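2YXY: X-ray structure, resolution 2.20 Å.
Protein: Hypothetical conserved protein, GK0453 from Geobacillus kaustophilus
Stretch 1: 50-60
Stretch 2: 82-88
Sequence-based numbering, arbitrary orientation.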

ATOM      1  N   ALA A  50       0.474  -3.916   2.508  1.00 14.60           N
ATOM      2  CA  ALA A  50      -0.009  -2.656   1.955  1.00 25.31           C
ATOM      3  C   ALA A  50      -1.238  -2.923   1.068  1.00 22.74           C
ATOM      4  O   ALA A  50      -2.230  -2.174   1.103  1.00 23.21           O
ATOM      5  CB  ALA A  50       1.103  -1.988   1.120  1.00 19.69           C
ATOM      6  N   MET A  51      -1.171  -3.980   0.265  1.00 19.80           N
ATOM      7  CA  MET A  51      -2.290  -4.300  -0.619  1.00 18.61           C
ATOM      8  C   MET A  51      -3.518  -4.681   0.172  1.00 19.18           C
ATOM      9  O   MET A  51      -4.606  -4.207  -0.126  1.00 22.37           O
ATOM     10  CB  MET A  51      -1.921  -5.427  -1.588  1.00 16.61           C
ATOM     11  CG  MET A  51      -1.031  -4.981  -2.717  1.00 26.25           C
ATOM     12  SD  MET A  51      -1.725  -3.594  -3.664  1.00 30.30           S
ATOM     13  CE  MET A  51      -3.224  -4.274  -4.266  1.00 20.21           C
ATOM     14  N   ALA A  52      -3.358  -5.543   1.173  1.00 15.64           N
ATOM     15  CA  ALA A  52      -4.514  -5.919   1.958  1.00 19.48           C
ATOM     16  C   ALA A  52      -5.106  -4.674   2.650  1.00 26.15           C
ATOM     17  O   ALA A  52      -6.325  -4.535   2.735  1.00 21.64           O
ATOM     18  CB  ALA A  52      -4.142  -6.980   2.987  1.00 21.55           C
ATOM     19  N   LYS A  53      -4.252  -3.778   3.146  1.00 18.80           N
ATOM     20  CA  LYS A  53      -4.747  -2.564   3.795  1.00 20.62           C
ATOM     21  C   LYS A  53      -5.550  -1.679   2.834  1.00 18.84           C
ATOM     22  O   LYS A  53      -6.571  -1.122   3.219  1.00 19.19           O
ATOM     23  CB  LYS A  53      -3.585  -1.755   4.383  1.00 16.32           C
ATOM     24  CG  LYS A  53      -3.011  -2.349   5.678  1.00 23.88           C
ATOM     25  CD  LYS A  53      -1.851  -1.473   6.189  1.00 23.57           C
ATOM     26  CE  LYS A  53      -1.356  -1.937   7.540  1.00 26.16           C
ATOM     27  NZ  LYS A  53      -0.020  -1.293   7.823  1.00 37.22           N
ATOM     28  N   ALA A  54      -5.103  -1.596   1.586  1.00 18.08           N
ATOM     29  CA  ALA A  54      -5.760  -0.785   0.582  1.00 22.77           C
ATOM     30  C   ALA A  54      -7.223  -1.164   0.375  1.00 25.86           C
ATOM     31  O   ALA A  54      -8.056  -0.302   0.079  1.00 21.70           O
ATOM     32  CB  ALA A  54      -5.019  -0.897  -0.740  1.00 14.80           C
ATOM     33  N   TYR A  55      -7.517  -2.454   0.500  1.00 21.92           N
ATOM     34  CA  TYR A  55      -8.874  -2.935   0.338  1.00 22.21           C
ATOM     35  C   TYR A  55      -9.768  -2.634   1.542  1.00 25.62           C
ATOM     36  O   TYR A  55     -10.931  -3.012   1.538  1.00 27.70           O
ATOM     37  CB  TYR A  55      -8.871  -4.441   0.046  1.00 17.87           C
ATOM     38  CG  TYR A  55      -8.554  -4.712  -1.398  1.00 21.21           C
ATOM     39  CD1 TYR A  55      -7.269  -5.113  -1.797  1.00 16.46           C
ATOM     40  CD2 TYR A  55      -9.516  -4.491  -2.381  1.00 19.60           C
ATOM     41  CE1 TYR A  55      -6.956  -5.283  -3.152  1.00 19.99           C
ATOM     42  CE2 TYR A  55      -9.210  -4.655  -3.736  1.00 26.34           C
ATOM     43  CZ  TYR A  55      -7.925  -5.050  -4.106  1.00 17.53           C
ATOM     44  OH  TYR A  55      -7.622  -5.182  -5.431  1.00 27.89           O
ATOM     45  N   MET A  56      -9.224  -1.989   2.577  1.00 21.35           N
ATOM     46  CA  MET A  56     -10.023  -1.597   3.747  1.00 28.24           C
ATOM     47  C   MET A  56     -10.162  -0.068   3.742  1.00 33.09           C
ATOM     48  O   MET A  56     -10.683   0.516   4.686  1.00 32.62           O
ATOM     49  CB  MET A  56      -9.372  -2.031   5.069  1.00 33.55           C
ATOM     50  CG  MET A  56      -9.187  -3.541   5.212  1.00 31.82           C
ATOM     51  SD  MET A  56      -8.851  -4.106   6.888  1.00 29.93           S
ATOM     52  CE  MET A  56      -7.428  -3.190   7.298  1.00 35.34           C
ATOM     53  N   LEU A  57      -9.688   0.573   2.677  1.00 30.89           N
ATOM     54  CA  LEU A  57      -9.792   2.029   2.566  1.00 37.17           C
ATOM     55  C   LEU A  57     -10.771   2.435   1.469  1.00 37.18           C
ATOM     56  O   LEU A  57     -11.218   1.608   0.672  1.00 37.86           O
ATOM     57  CB  LEU A  57      -8.426   2.662   2.284  1.00 29.24           C
ATOM     58  CG  LEU A  57      -7.364   2.469   3.374  1.00 38.29           C
ATOM     59  CD1 LEU A  57      -6.085   3.168   2.933  1.00 32.28           C
ATOM     60  CD2 LEU A  57      -7.847   3.043   4.713  1.00 28.06           C
ATOM     61  N   ASN A  58     -11.075   3.729   1.416  1.00 38.70           N
ATOM     62  CA  ASN A  58     -12.027   4.244   0.437  1.00 38.03           C
ATOM     63  C   ASN A  58     -11.299   5.053  -0.625  1.00 34.55           C
ATOM     64  O   ASN A  58     -10.730   6.114  -0.346  1.00 33.52           O
ATOM     65  CB  ASN A  58     -13.079   5.096   1.163  1.00 45.10           C
ATOM     66  CG  ASN A  58     -14.334   5.323   0.338  1.00 51.22           C
ATOM     67  OD1 ASN A  58     -15.315   5.883   0.838  1.00 62.80           O
ATOM     68  ND2 ASN A  58     -14.318   4.893  -0.922  1.00 47.77           N
ATOM     69  N   PRO A  59     -11.296   4.549  -1.865  1.00 29.67           N
ATOM     70  CA  PRO A  59     -10.642   5.186  -3.003  1.00 30.41           C
ATOM     71  C   PRO A  59     -11.163   6.610  -3.221  1.00 41.72           C
ATOM     72  O   PRO A  59     -10.448   7.467  -3.741  1.00 39.81           O
ATOM     73  CB  PRO A  59     -10.991   4.259  -4.155  1.00 35.04           C
ATOM     74  CG  PRO A  59     -11.132   2.921  -3.490  1.00 31.59           C
ATOM     75  CD  PRO A  59     -11.910   3.272  -2.260  1.00 35.68           C
ATOM     76  N   ALA A  60     -12.404   6.856  -2.805  1.00 44.26           N
ATOM     77  CA  ALA A  60     -13.030   8.170  -2.959  1.00 48.53           C
ATOM     78  C   ALA A  60     -12.332   9.260  -2.152  1.00 49.15           C
ATOM     79  O   ALA A  60     -12.384  10.425  -2.529  1.00 52.58           O
ATOM     80  CB  ALA A  60     -14.513   8.103  -2.567  1.00 45.49           C
TER
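Stretch 2 (82-88) YLKGVFA

What shape does stretch 2 take as it meets the end of the helix? It is a hairpin: strand 82-84 runs into a type II' turn from Lys84 to Phe87, and the chain leaves as a strand again at Phe87 and Ala88. Two backbone hydrogen bonds close it, Lys84 N to Phe87 O at 2.9 Å and Phe87 N to Lys84 O at 3.1 Å. The turn lies against the last part of helix 50-54, Tyr55 just after it, and Pro59 at the start of a 3-10 segment; the CA atoms of Ala54 and Val86, 5.9 Å apart, are the closest CA pair. The contacts run in opposite sequence order, from Pro59 for Leu83 and Gly85 back to Met51 for Phe87.

How does the incoming strand make contact? Tyr82 does not reach stretch 1. Leu83 points toward it, but loosely, with Leu83 CG 4.4 Å from Pro59 O. Lys84 points away, in keeping with the alternation of a strand, and makes no contact. Gly85 then takes a positive phi of 70°, which favours glycine, and Gly85 O lies 3.6 Å from Pro59 CG.

What holds the centre together? Val86 does, the buried residue that gives up the most surface here. Val86 CB packs against Ala54 CB at 3.8 Å. Val86 CG2 lies 3.9 Å from Met51 CE, while Val86 CG1 sits over one face of the Tyr55 ring, 3.5 Å from Tyr55 CE2, in a CH-pi contact.

Where does the contact end? Phe87 starts its side chain away from stretch 1, yet the ring comes back within reach: Phe87 CZ is 3.5 Å from Met51 CE, and Met51 SD approaches the ring obliquely. Ala88 lies beyond contact. No hydrogen bond joins the two stretches, so the 340 Å² buried between them rests largely on apolar packing.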

ATOM      1  N   TYR A  82      -4.336   9.843 -11.447  1.00 42.64           N
ATOM      2  CA  TYR A  82      -5.669   9.249 -11.449  1.00 46.46           C
ATOM      3  C   TYR A  82      -5.767   7.975 -10.628  1.00 44.93           C
ATOM      4  O   TYR A  82      -4.773   7.283 -10.409  1.00 41.80           O
ATOM      5  CB  TYR A  82      -6.122   8.982 -12.882  1.00 42.18           C
ATOM      6  CG  TYR A  82      -5.470   7.792 -13.521  1.00 45.12           C
ATOM      7  CD1 TYR A  82      -6.085   6.542 -13.485  1.00 50.35           C
ATOM      8  CD2 TYR A  82      -4.240   7.910 -14.160  1.00 43.87           C
ATOM      9  CE1 TYR A  82      -5.489   5.430 -14.075  1.00 47.72           C
ATOM     10  CE2 TYR A  82      -3.633   6.807 -14.751  1.00 51.28           C
ATOM     11  CZ  TYR A  82      -4.266   5.570 -14.704  1.00 51.87           C
ATOM     12  OH  TYR A  82      -3.677   4.473 -15.286  1.00 57.47           O
ATOM     13  N   LEU A  83      -6.983   7.681 -10.185  1.00 42.30           N
ATOM     14  CA  LEU A  83      -7.266   6.507  -9.387  1.00 39.96           C
ATOM     15  C   LEU A  83      -7.915   5.382 -10.201  1.00 46.24           C
ATOM     16  O   LEU A  83      -8.682   5.623 -11.138  1.00 44.04           O
ATOM     17  CB  LEU A  83      -8.177   6.883  -8.228  1.00 38.08           C
ATOM     18  CG  LEU A  83      -7.639   7.795  -7.120  1.00 45.15           C
ATOM     19  CD1 LEU A  83      -6.369   7.195  -6.545  1.00 43.88           C
ATOM     20  CD2 LEU A  83      -7.387   9.192  -7.655  1.00 39.79           C
ATOM     21  N   LYS A  84      -7.603   4.144  -9.825  1.00 44.26           N
ATOM     22  CA  LYS A  84      -8.122   2.959 -10.495  1.00 43.35           C
ATOM     23  C   LYS A  84      -8.103   1.787  -9.519  1.00 39.92           C
ATOM     24  O   LYS A  84      -7.040   1.267  -9.193  1.00 41.28           O
ATOM     25  CB  LYS A  84      -7.251   2.626 -11.707  1.00 49.19           C
ATOM     26  CG  LYS A  84      -7.698   3.282 -12.991  1.00 64.36           C
ATOM     27  CD  LYS A  84      -8.898   2.562 -13.589  1.00 72.21           C
ATOM     28  CE  LYS A  84      -8.489   1.254 -14.258  1.00 75.21           C
ATOM     29  NZ  LYS A  84      -7.736   0.356 -13.341  1.00 76.26           N
ATOM     30  N   GLY A  85      -9.276   1.371  -9.061  1.00 41.15           N
ATOM     31  CA  GLY A  85      -9.336   0.274  -8.112  1.00 38.48           C
ATOM     32  C   GLY A  85      -8.778   0.795  -6.804  1.00 39.44           C
ATOM     33  O   GLY A  85      -9.208   1.855  -6.337  1.00 39.62           O
ATOM     34  N   VAL A  86      -7.813   0.085  -6.216  1.00 32.38           N
ATOM     35  CA  VAL A  86      -7.228   0.540  -4.957  1.00 29.93           C
ATOM     36  C   VAL A  86      -5.866   1.175  -5.221  1.00 29.80           C
ATOM     37  O   VAL A  86      -5.028   1.298  -4.323  1.00 30.34           O
ATOM     38  CB  VAL A  86      -7.088  -0.626  -3.949  1.00 32.81           C
ATOM     39  CG1 VAL A  86      -8.439  -1.215  -3.677  1.00 28.58           C
ATOM     40  CG2 VAL A  86      -6.155  -1.688  -4.476  1.00 21.75           C
ATOM     41  N   PHE A  87      -5.669   1.587  -6.469  1.00 22.28           N
ATOM     42  CA  PHE A  87      -4.426   2.198  -6.920  1.00 26.94           C
ATOM     43  C   PHE A  87      -4.515   3.680  -7.313  1.00 33.35           C
ATOM     44  O   PHE A  87      -5.513   4.166  -7.864  1.00 28.17           O
ATOM     45  CB  PHE A  87      -3.867   1.431  -8.123  1.00 31.76           C
ATOM     46  CG  PHE A  87      -3.345   0.065  -7.788  1.00 30.29           C
ATOM     47  CD1 PHE A  87      -2.076  -0.095  -7.226  1.00 31.29           C
ATOM     48  CD2 PHE A  87      -4.122  -1.057  -8.023  1.00 32.53           C
ATOM     49  CE1 PHE A  87      -1.594  -1.370  -6.897  1.00 31.49           C
ATOM     50  CE2 PHE A  87      -3.654  -2.335  -7.699  1.00 31.05           C
ATOM     51  CZ  PHE A  87      -2.392  -2.496  -7.137  1.00 30.29           C
ATOM     52  N   ALA A  88      -3.442   4.391  -7.018  1.00 32.58           N
ATOM     53  CA  ALA A  88      -3.344   5.792  -7.367  1.00 33.22           C
ATOM     54  C   ALA A  88      -2.187   5.816  -8.336  1.00 31.41           C
ATOM     55  O   ALA A  88      -1.098   5.367  -8.002  1.00 30.21           O
ATOM     56  CB  ALA A  88      -3.017   6.626  -6.134  1.00 34.74           C
TER